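Hypothetical protein EF0006 (Enterococcus faecalis, PDB 2GMQ) is of unknown function but is a plasmid-encoded protein with a PrgU-like domain, which suggests a role connected with the pheromone response. Local coordinates at residues 21-26 with 35-40; 42-47 with 92-97; 53-58 with 82-87. All blocks are in the same frame, centred on the assembly; numbering follows the deposited sequence. Where two conformers were deposited one is given.

In the fold
The three contacts follow one antiparallel four-stranded sheet, ordered 23-27, 34-39, 94-98, 83-85, from one edge to the other. Contact 1 is the hairpin of the first two strands. Contact 2 sets helix 41-50, which directly follows strand 34-39, against the start of strand 94-98; its centre lies about 10 Å from that of contact 1. Contact 3 packs the loop after this helix on the far edge strand, its centre about 8 and 13 Å from those of contacts 2 and 1. Contact 1 closes before the others open, and contact 3 falls between the segments of contact 2. Contacts 1 and 2 share the D22-R43 salt bridge, and both lie at the interface with the second subunit.

Contact 1 (21-26 with 35-40); sequences KDLTLQ and VKVRLK
Strands 23-26 and 35-39 run antiparallel, their segment axes 4.5 Å apart at closest approach and 159° between their directions, as the two arms of a beta hairpin. T24 and R38 form a hydrogen-bonded pair: T24 N meets R38 O at 2.8 Å, almost straight (178° at the hydrogen) and in the carbonyl plane, while R38 N returns to T24 O at 3.0 Å from above the plane of the T24 carbonyl. Toward the turn, Q26 N bonds K36 O, yet Q26 O takes V35 N at 2.9 Å; the kinked backbone of V35 (psi -48°) sets two residues opposite one, consistent with a bulge of the classic type.

L23, L25, V37 and L39 share one face. L23 and L39 lie side by side, touching through L23 CD2 and L39 CD2 at 3.7 Å, and the L25 branch point CG rests on V37 CG1. I18, I66 and L64 of the other sheet press on L23, V37 and L39, which therefore belong to the core between the sheets; L25 sits at its margin.

T24, R38, Q26 and K36 occupy the opposite face. The Q26 chain, extended beyond CG, crosses K36 obliquely, and K36, its CG in the crowded position, bends at chi3 to bring CE within 2.9 Å of Q26 OE1, a tight carbon-to-oxygen contact. At the open end, D22 turns its carboxylate elsewhere: OD2 forms a salt bridge with R43, and OD1 bonds Q19 of the second subunit. Its backbone O receives K40 N at 2.8 Å, at the N-cap of the following helix. The K40 side chain, extended until chi4, crosses the T24 side chain at about a right angle, K40 CG passing OG1, and delivers NZ to K21 O at 2.7 Å from above the carbonyl plane.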
loop_
_atom_site.group_PDB
_atom_site.type_symbol
_atom_site.label_atom_id
_atom_site.label_comp_id
_atom_site.label_asym_id
_atom_site.label_seq_id
_atom_site.Cartn_x
_atom_site.Cartn_y
_atom_site.Cartn_z
ATOM N N LYS A 21 -6.025 -8.883 1.987
ATOM C CA LYS A 21 -5.307 -7.717 2.456
ATOM C C LYS A 21 -5.651 -7.344 3.887
ATOM O O LYS A 21 -4.987 -6.480 4.466
ATOM C CB LYS A 21 -5.540 -6.514 1.519
ATOM C CG LYS A 21 -6.968 -6.055 1.323
ATOM C CD LYS A 21 -7.133 -4.739 0.617
ATOM C CE LYS A 21 -7.561 -4.879 -0.831
ATOM N NZ LYS A 21 -7.748 -3.527 -1.570
ATOM N N ASP A 22 -6.755 -7.920 4.381
ATOM C CA ASP A 22 -7.165 -7.692 5.790
ATOM C C ASP A 22 -6.633 -8.724 6.784
ATOM O O ASP A 22 -7.037 -8.664 7.973
ATOM C CB ASP A 22 -8.692 -7.622 5.881
ATOM C CG ASP A 22 -9.243 -6.290 5.428
ATOM O OD1 ASP A 22 -8.494 -5.282 5.395
ATOM O OD2 ASP A 22 -10.447 -6.243 5.094
ATOM N N LEU A 23 -5.732 -9.628 6.319
ATOM C CA LEU A 23 -5.217 -10.705 7.116
ATOM C C LEU A 23 -3.707 -10.620 7.278
ATOM O O LEU A 23 -2.991 -10.251 6.317
ATOM C CB LEU A 23 -5.555 -12.059 6.478
ATOM C CG LEU A 23 -7.079 -12.301 6.252
ATOM C CD1 LEU A 23 -7.204 -13.714 5.471
ATOM C CD2 LEU A 23 -7.789 -12.315 7.570
ATOM N N THR A 24 -3.240 -10.930 8.489
ATOM C CA THR A 24 -1.841 -11.190 8.722
ATOM C C THR A 24 -1.718 -12.703 8.721
ATOM O O THR A 24 -2.222 -13.346 9.624
ATOM C CB THR A 24 -1.392 -10.538 10.041
ATOM O OG1 THR A 24 -1.615 -9.107 9.920
ATOM C CG2 THR A 24 0.063 -10.814 10.308
ATOM N N LEU A 25 -0.947 -13.217 7.769
ATOM C CA LEU A 25 -0.819 -14.706 7.618
ATOM C C LEU A 25 0.465 -15.204 8.246
ATOM O O LEU A 25 1.551 -14.575 8.058
ATOM C CB LEU A 25 -0.895 -15.112 6.143
ATOM C CG LEU A 25 -2.265 -14.992 5.486
ATOM C CD1 LEU A 25 -2.428 -13.511 5.005
ATOM C CD2 LEU A 25 -2.435 -15.979 4.350
ATOM N N GLN A 26 0.378 -16.305 9.018
ATOM C CA GLN A 26 1.531 -16.827 9.702
ATOM C C GLN A 26 1.863 -18.158 8.972
ATOM O O GLN A 26 1.093 -19.094 9.093
ATOM C CB GLN A 26 1.244 -17.166 11.176
ATOM C CG GLN A 26 2.543 -17.693 11.843
ATOM C CD GLN A 26 2.414 -18.512 13.154
ATOM O OE1 GLN A 26 1.345 -18.974 13.569
ATOM N NE2 GLN A 26 3.541 -18.691 13.795
ATOM N N VAL A 35 -0.520 -21.547 9.111
ATOM C CA VAL A 35 -0.849 -22.077 10.443
ATOM C C VAL A 35 -2.069 -21.269 10.930
ATOM O O VAL A 35 -3.041 -21.829 11.457
ATOM C CB VAL A 35 0.370 -21.889 11.416
ATOM C CG1 VAL A 35 -0.062 -22.134 12.904
ATOM C CG2 VAL A 35 1.528 -22.829 11.030
ATOM N N LYS A 36 -1.973 -19.948 10.789
ATOM C CA LYS A 36 -3.074 -19.127 11.292
ATOM C C LYS A 36 -3.115 -17.762 10.574
ATOM O O LYS A 36 -2.147 -17.379 9.905
ATOM C CB LYS A 36 -2.928 -18.948 12.820
ATOM C CG LYS A 36 -1.716 -18.112 13.198
ATOM C CD LYS A 36 -1.700 -17.705 14.663
ATOM C CE LYS A 36 -0.831 -18.612 15.526
ATOM N NZ LYS A 36 -0.667 -17.947 16.943
ATOM N N VAL A 37 -4.290 -17.111 10.638
ATOM C CA VAL A 37 -4.449 -15.786 10.036
ATOM C C VAL A 37 -5.077 -14.934 11.169
ATOM O O VAL A 37 -5.890 -15.455 12.016
ATOM C CB VAL A 37 -5.389 -15.755 8.815
ATOM C CG1 VAL A 37 -4.980 -16.835 7.764
ATOM C CG2 VAL A 37 -6.809 -16.061 9.203
ATOM N N ARG A 38 -4.677 -13.680 11.233
ATOM C CA ARG A 38 -5.205 -12.794 12.207
ATOM C C ARG A 38 -5.745 -11.591 11.497
ATOM O O ARG A 38 -5.074 -11.042 10.647
ATOM C CB ARG A 38 -4.003 -12.454 13.100
ATOM C CG ARG A 38 -4.139 -11.337 14.018
ATOM C CD ARG A 38 -2.690 -10.995 14.536
ATOM N NE ARG A 38 -2.757 -9.702 15.186
ATOM C CZ ARG A 38 -2.430 -9.465 16.463
ATOM N NH1 ARG A 38 -1.974 -10.465 17.239
ATOM N NH2 ARG A 38 -2.570 -8.230 16.961
ATOM N N LEU A 39 -6.937 -11.098 11.872
ATOM C CA LEU A 39 -7.442 -9.899 11.227
ATOM C C LEU A 39 -6.604 -8.687 11.589
ATOM O O LEU A 39 -6.164 -8.497 12.759
ATOM C CB LEU A 39 -8.910 -9.584 11.661
ATOM C CG LEU A 39 -9.990 -10.153 10.749
ATOM C CD1 LEU A 39 -10.060 -9.511 9.439
ATOM C CD2 LEU A 39 -9.785 -11.705 10.572
ATOM N N LYS A 40 -6.410 -7.833 10.594
ATOM C CA LYS A 40 -5.747 -6.561 10.824
ATOM C C LYS A 40 -6.574 -5.648 11.738
ATOM O O LYS A 40 -7.806 -5.801 11.866
ATOM C CB LYS A 40 -5.432 -5.884 9.497
ATOM C CG LYS A 40 -4.102 -6.376 8.906
ATOM C CD LYS A 40 -3.843 -5.690 7.603
ATOM C CE LYS A 40 -2.485 -6.063 7.031
ATOM N NZ LYS A 40 -2.562 -6.146 5.556
#

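Contact 2 (42-47 with 92-97); sequences TRAMEM and INVPVF
The R43 guanidinium carries the selenomethionine methyl M47 CE on one face, 3.5 Å above the plane and offset toward the rim, and takes no part in the contact with 92-97. R43 NE reaches E46 OE2, one turn on, at 2.9 Å; the hydrogen bond in this salt bridge is weak because its angle is poor. Beyond these segments, NH2 bonds Q52 and also pairs with E46 of the second subunit, close to R43 of that chain, so the carboxylates would be expected to offset the repulsion between the two arginines.

The side of the helix facing the strand is apolar, and no polar bond joins the segments. A44 points its CB toward the strand and is the hub. Its methyl meets V94 CG1 at 3.7 Å, and P95 CD, the ring carbon next to N, lies 4.1 Å from A44 CB. I92 CD1 also lies 4.1 Å from A44 CB and approaches A44 O still more closely, at 3.3 Å. The I92 CG1 branch is anti to its backbone N (chi1 -173°), which extends CD1 to the helix backbone and leaves CG2 on the M45 side. The selenomethionine M45 starts with CG anti to N, then bends at chi2 and chi3 (69° and 82°), so that its chain curls over I92: M45 CE sits 3.9 Å from I92 CB and equally close to CG2, the two chains crossing obliquely.

A small residue at the hub lets the backbones approach, with A44 and V94 CA atoms 5.6 Å apart. M47 and P95 both rest on L39, continuing the apolar layer inward. This is helix-on-sheet packing in this PrgU-like domain, with helix 41-50 packed against the start of inner strand 94-98 and the loop residue I92 leading into it.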
loop_
_atom_site.group_PDB
_atom_site.type_symbol
_atom_site.label_atom_id
_atom_site.label_comp_id
_atom_site.label_asym_id
_atom_site.label_seq_id
_atom_site.Cartn_x
_atom_site.Cartn_y
_atom_site.Cartn_z
ATOM N N THR A 42 -7.567 -2.436 11.637
ATOM C CA THR A 42 -8.641 -1.549 11.082
ATOM C C THR A 42 -9.901 -2.362 10.736
ATOM O O THR A 42 -11.006 -2.033 11.155
ATOM C CB THR A 42 -8.140 -0.815 9.833
ATOM O OG1 THR A 42 -6.979 -0.042 10.242
ATOM C CG2 THR A 42 -9.205 0.242 9.423
ATOM N N ARG A 43 -9.680 -3.450 10.047
ATOM C CA ARG A 43 -10.783 -4.367 9.674
ATOM C C ARG A 43 -11.430 -4.897 10.984
ATOM O O ARG A 43 -12.642 -5.030 11.052
ATOM C CB ARG A 43 -10.336 -5.519 8.767
ATOM C CG ARG A 43 -11.635 -6.396 8.302
ATOM C CD ARG A 43 -12.661 -5.493 7.558
ATOM N NE ARG A 43 -13.876 -6.252 7.222
ATOM C CZ ARG A 43 -13.995 -7.129 6.195
ATOM N NH1 ARG A 43 -12.957 -7.404 5.435
ATOM N NH2 ARG A 43 -15.139 -7.799 6.019
ATOM N N ALA A 44 -10.643 -5.244 12.004
ATOM C CA ALA A 44 -11.258 -5.790 13.236
ATOM C C ALA A 44 -12.197 -4.748 13.869
ATOM O O ALA A 44 -13.277 -5.115 14.399
ATOM C CB ALA A 44 -10.255 -6.221 14.208
HETATM N N MSE A 45 -11.782 -3.465 13.844
HETATM C CA MSE A 45 -12.626 -2.418 14.389
HETATM C C MSE A 45 -13.897 -2.287 13.575
HETATM O O MSE A 45 -14.971 -2.232 14.133
HETATM C CB MSE A 45 -11.883 -1.096 14.461
HETATM C CG MSE A 45 -12.712 -0.025 15.166
HETATM SE SE MSE A 45 -12.984 -0.340 17.128
HETATM C CE MSE A 45 -11.251 0.380 17.726
ATOM N N GLU A 46 -13.787 -2.276 12.256
ATOM C CA GLU A 46 -14.974 -2.318 11.421
ATOM C C GLU A 46 -15.887 -3.494 11.790
ATOM O O GLU A 46 -17.077 -3.253 11.918
ATOM C CB GLU A 46 -14.534 -2.388 9.933
ATOM C CG GLU A 46 -15.640 -2.084 8.972
ATOM C CD GLU A 46 -15.433 -2.911 7.699
ATOM O OE1 GLU A 46 -14.934 -2.285 6.747
ATOM O OE2 GLU A 46 -15.784 -4.130 7.703
HETATM N N MSE A 47 -15.361 -4.737 11.940
HETATM C CA MSE A 47 -16.158 -5.904 12.198
HETATM C C MSE A 47 -16.782 -5.748 13.592
HETATM O O MSE A 47 -17.947 -6.193 13.785
HETATM C CB MSE A 47 -15.305 -7.168 12.147
HETATM C CG MSE A 47 -14.791 -7.354 10.748
HETATM SE SE MSE A 47 -13.815 -9.068 10.838
HETATM C CE MSE A 47 -13.961 -9.592 8.903
ATOM N N ILE A 92 -8.605 -2.492 20.292
ATOM C CA ILE A 92 -9.595 -3.552 20.099
ATOM C C ILE A 92 -8.915 -4.933 19.914
ATOM O O ILE A 92 -7.934 -5.018 19.147
ATOM C CB ILE A 92 -10.519 -3.241 18.830
ATOM C CG1 ILE A 92 -11.667 -4.244 18.730
ATOM C CG2 ILE A 92 -9.722 -3.193 17.481
ATOM C CD1 ILE A 92 -12.153 -4.401 17.384
ATOM N N ASN A 93 -9.412 -5.984 20.597
ATOM C CA ASN A 93 -8.945 -7.371 20.323
ATOM C C ASN A 93 -9.387 -7.801 18.962
ATOM O O ASN A 93 -10.426 -7.355 18.451
ATOM C CB ASN A 93 -9.467 -8.408 21.291
ATOM C CG ASN A 93 -9.206 -8.011 22.725
ATOM O OD1 ASN A 93 -8.069 -7.681 23.101
ATOM N ND2 ASN A 93 -10.263 -7.987 23.519
ATOM N N VAL A 94 -8.619 -8.719 18.397
ATOM C CA VAL A 94 -8.818 -9.068 16.999
ATOM C C VAL A 94 -8.986 -10.592 16.864
ATOM O O VAL A 94 -8.403 -11.333 17.649
ATOM C CB VAL A 94 -7.631 -8.564 16.115
ATOM C CG1 VAL A 94 -7.357 -7.072 16.286
ATOM C CG2 VAL A 94 -6.376 -9.359 16.304
ATOM N N PRO A 95 -9.840 -11.052 15.909
ATOM C CA PRO A 95 -10.087 -12.496 15.679
ATOM C C PRO A 95 -8.875 -13.180 15.035
ATOM O O PRO A 95 -8.283 -12.589 14.128
ATOM C CB PRO A 95 -11.220 -12.525 14.641
ATOM C CG PRO A 95 -11.628 -11.184 14.373
ATOM C CD PRO A 95 -10.717 -10.189 15.098
ATOM N N VAL A 96 -8.617 -14.453 15.420
ATOM C CA VAL A 96 -7.564 -15.260 14.849
ATOM C C VAL A 96 -8.204 -16.607 14.510
ATOM O O VAL A 96 -8.993 -17.146 15.348
ATOM C CB VAL A 96 -6.473 -15.508 15.916
ATOM C CG1 VAL A 96 -5.409 -16.469 15.431
ATOM C CG2 VAL A 96 -5.937 -14.157 16.463
ATOM N N PHE A 97 -7.817 -17.138 13.346
ATOM C CA PHE A 97 -8.339 -18.484 12.946
ATOM C C PHE A 97 -7.161 -19.385 12.692
ATOM O O PHE A 97 -6.156 -18.926 12.114
ATOM C CB PHE A 97 -9.126 -18.386 11.654
ATOM C CG PHE A 97 -10.374 -17.577 11.815
ATOM C CD1 PHE A 97 -11.564 -18.194 12.255
ATOM C CD2 PHE A 97 -10.355 -16.186 11.488
ATOM C CE1 PHE A 97 -12.760 -17.461 12.434
ATOM C CE2 PHE A 97 -11.554 -15.419 11.663
ATOM C CZ PHE A 97 -12.745 -16.040 12.117
#

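Contact 3 (53-58 with 82-87); sequences ITEENI and SIYVKP
Y84 leaves its strand with CB directed toward the loop 53-58, CG anti to the carbonyl carbon, and meets it along its whole length. CB lies 3.8 Å from E55 OE2. At CG the E55 carboxylate lies over one ring face, OE1 3.9 Å above the plane and offset toward the rim; the two planes differ by 11°, a stacked pair. CD1 touches E55 CG at 3.7 Å. CE1 meets the T54-E55 peptide and, at 3.8 Å, I58 CD1, while I58 CG2 sits at the ring edge, in plane. The hydroxyl ends beside I53, where Y84 OH is 3.5 Å from I53 CG2. A water bridges the tip: it donates to I53 O at 2.7 Å and lies 2.6 Å from Y84 OH.

The loop is shaped from within. T54 OG1 accepts from N57 N, an ST motif, and T54 N gives a straight bond to N57 OD1. I58, extended from CG1 anti to N, also packs on S82 CB, and its inner side meets P95 and F97. A second water accepts from S82 OG and donates to I58 O.

Loop and edge strand are joined by packing of the Y84 ring and I58, plus two water bridges. The stacked carboxylate would be expected to be somewhat unfavourable electrostatically, so its packing probably rests on dispersion, and exposure of E55 to solvent would soften the cost.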
loop_
_atom_site.group_PDB
_atom_site.type_symbol
_atom_site.label_atom_id
_atom_site.label_comp_id
_atom_site.label_asym_id
_atom_site.label_seq_id
_atom_site.Cartn_x
_atom_site.Cartn_y
_atom_site.Cartn_z
ATOM N N ILE A 53 -18.062 -10.386 12.874
ATOM C CA ILE A 53 -17.550 -11.488 13.652
ATOM C C ILE A 53 -17.491 -10.967 15.059
ATOM O O ILE A 53 -17.123 -9.773 15.280
ATOM C CB ILE A 53 -16.139 -11.934 13.218
ATOM C CG1 ILE A 53 -16.154 -12.303 11.720
ATOM C CG2 ILE A 53 -15.659 -13.205 14.007
ATOM C CD1 ILE A 53 -14.782 -12.598 11.166
ATOM N N THR A 54 -17.899 -11.819 15.980
ATOM C CA THR A 54 -17.968 -11.437 17.396
ATOM C C THR A 54 -17.458 -12.552 18.255
ATOM O O THR A 54 -17.397 -13.686 17.821
ATOM C CB THR A 54 -19.428 -11.213 17.845
ATOM O OG1 THR A 54 -20.163 -12.447 17.737
ATOM C CG2 THR A 54 -20.103 -10.051 17.116
ATOM N N GLU A 55 -17.168 -12.252 19.525
ATOM C CA GLU A 55 -16.766 -13.289 20.457
ATOM C C GLU A 55 -17.817 -14.391 20.527
ATOM O O GLU A 55 -17.433 -15.578 20.559
ATOM C CB GLU A 55 -16.434 -12.695 21.844
ATOM C CG GLU A 55 -14.985 -13.109 22.301
ATOM C CD GLU A 55 -14.140 -11.915 22.862
ATOM O OE1 GLU A 55 -14.382 -10.737 22.476
ATOM O OE2 GLU A 55 -13.210 -12.164 23.677
ATOM N N GLU A 56 -19.112 -14.025 20.480
ATOM C CA GLU A 56 -20.156 -15.044 20.594
ATOM C C GLU A 56 -20.302 -15.914 19.342
ATOM O O GLU A 56 -20.600 -17.108 19.462
ATOM C CB GLU A 56 -21.518 -14.478 21.061
ATOM C CG GLU A 56 -22.642 -15.551 21.155
ATOM C CD GLU A 56 -22.229 -16.823 22.067
ATOM O OE1 GLU A 56 -21.263 -17.641 21.682
ATOM O OE2 GLU A 56 -22.904 -17.041 23.162
ATOM N N ASN A 57 -20.018 -15.376 18.154
ATOM C CA ASN A 57 -20.266 -16.147 16.945
ATOM C C ASN A 57 -19.012 -16.725 16.266
ATOM O O ASN A 57 -19.136 -17.494 15.269
ATOM C CB ASN A 57 -21.101 -15.322 15.929
ATOM C CG ASN A 57 -20.286 -14.278 15.165
ATOM O OD1 ASN A 57 -19.047 -14.276 15.163
ATOM N ND2 ASN A 57 -20.995 -13.366 14.489
ATOM N N ILE A 58 -17.820 -16.359 16.749
ATOM C CA ILE A 58 -16.608 -16.647 15.906
ATOM C C ILE A 58 -16.468 -18.163 15.691
ATOM O O ILE A 58 -16.027 -18.644 14.587
ATOM C CB ILE A 58 -15.323 -15.985 16.512
ATOM C CG1 ILE A 58 -14.123 -16.217 15.579
ATOM C CG2 ILE A 58 -15.109 -16.443 17.963
ATOM C CD1 ILE A 58 -12.776 -15.540 16.002
ATOM N N SER A 82 -10.561 -21.010 17.159
ATOM C CA SER A 82 -10.779 -19.572 16.831
ATOM C C SER A 82 -10.869 -18.770 18.123
ATOM O O SER A 82 -11.646 -19.116 19.031
ATOM C CB SER A 82 -12.043 -19.386 16.007
ATOM O OG SER A 82 -11.977 -20.179 14.807
ATOM N N ILE A 83 -10.064 -17.703 18.212
ATOM C CA ILE A 83 -9.935 -16.884 19.453
ATOM C C ILE A 83 -9.718 -15.392 19.162
ATOM O O ILE A 83 -9.260 -15.042 18.090
ATOM C CB ILE A 83 -8.756 -17.351 20.345
ATOM C CG1 ILE A 83 -7.422 -17.299 19.596
ATOM C CG2 ILE A 83 -9.032 -18.735 20.952
ATOM C CD1 ILE A 83 -6.215 -17.376 20.465
ATOM N N TYR A 84 -10.053 -14.531 20.124
ATOM C CA TYR A 84 -9.674 -13.112 20.080
ATOM C C TYR A 84 -8.332 -12.922 20.814
ATOM O O TYR A 84 -8.114 -13.533 21.849
ATOM C CB TYR A 84 -10.791 -12.214 20.687
ATOM C CG TYR A 84 -11.887 -11.962 19.688
ATOM C CD1 TYR A 84 -12.766 -12.980 19.310
ATOM C CD2 TYR A 84 -12.003 -10.718 19.054
ATOM C CE1 TYR A 84 -13.745 -12.764 18.332
ATOM C CE2 TYR A 84 -12.979 -10.484 18.109
ATOM C CZ TYR A 84 -13.857 -11.492 17.774
ATOM O OH TYR A 84 -14.804 -11.257 16.837
ATOM N N VAL A 85 -7.449 -12.093 20.270
ATOM C CA VAL A 85 -6.141 -11.824 20.893
ATOM C C VAL A 85 -5.965 -10.290 21.052
ATOM O O VAL A 85 -6.605 -9.509 20.344
ATOM C CB VAL A 85 -4.955 -12.384 20.080
ATOM C CG1 VAL A 85 -5.067 -13.904 19.905
ATOM C CG2 VAL A 85 -4.924 -11.760 18.718
ATOM N N LYS A 86 -5.090 -9.866 21.972
ATOM C CA LYS A 86 -4.796 -8.430 22.159
ATOM C C LYS A 86 -3.993 -7.825 20.963
ATOM O O LYS A 86 -2.977 -8.398 20.530
ATOM C CB LYS A 86 -4.082 -8.197 23.497
ATOM C CG LYS A 86 -3.822 -6.735 23.799
ATOM C CD LYS A 86 -3.880 -6.409 25.305
ATOM C CE LYS A 86 -3.681 -4.921 25.531
ATOM N NZ LYS A 86 -2.354 -4.610 26.172
ATOM N N PRO A 87 -4.429 -6.634 20.467
ATOM C CA PRO A 87 -3.922 -6.007 19.223
ATOM C C PRO A 87 -2.449 -5.485 19.233
ATOM O O PRO A 87 -1.692 -5.650 20.215
ATOM C CB PRO A 87 -4.908 -4.836 19.011
ATOM C CG PRO A 87 -5.285 -4.418 20.439
ATOM C CD PRO A 87 -5.446 -5.782 21.123
HETATM O O HOH W 1 -14.436 -9.355 15.030
HETATM O O HOH W 2 -14.409 -20.530 13.831
#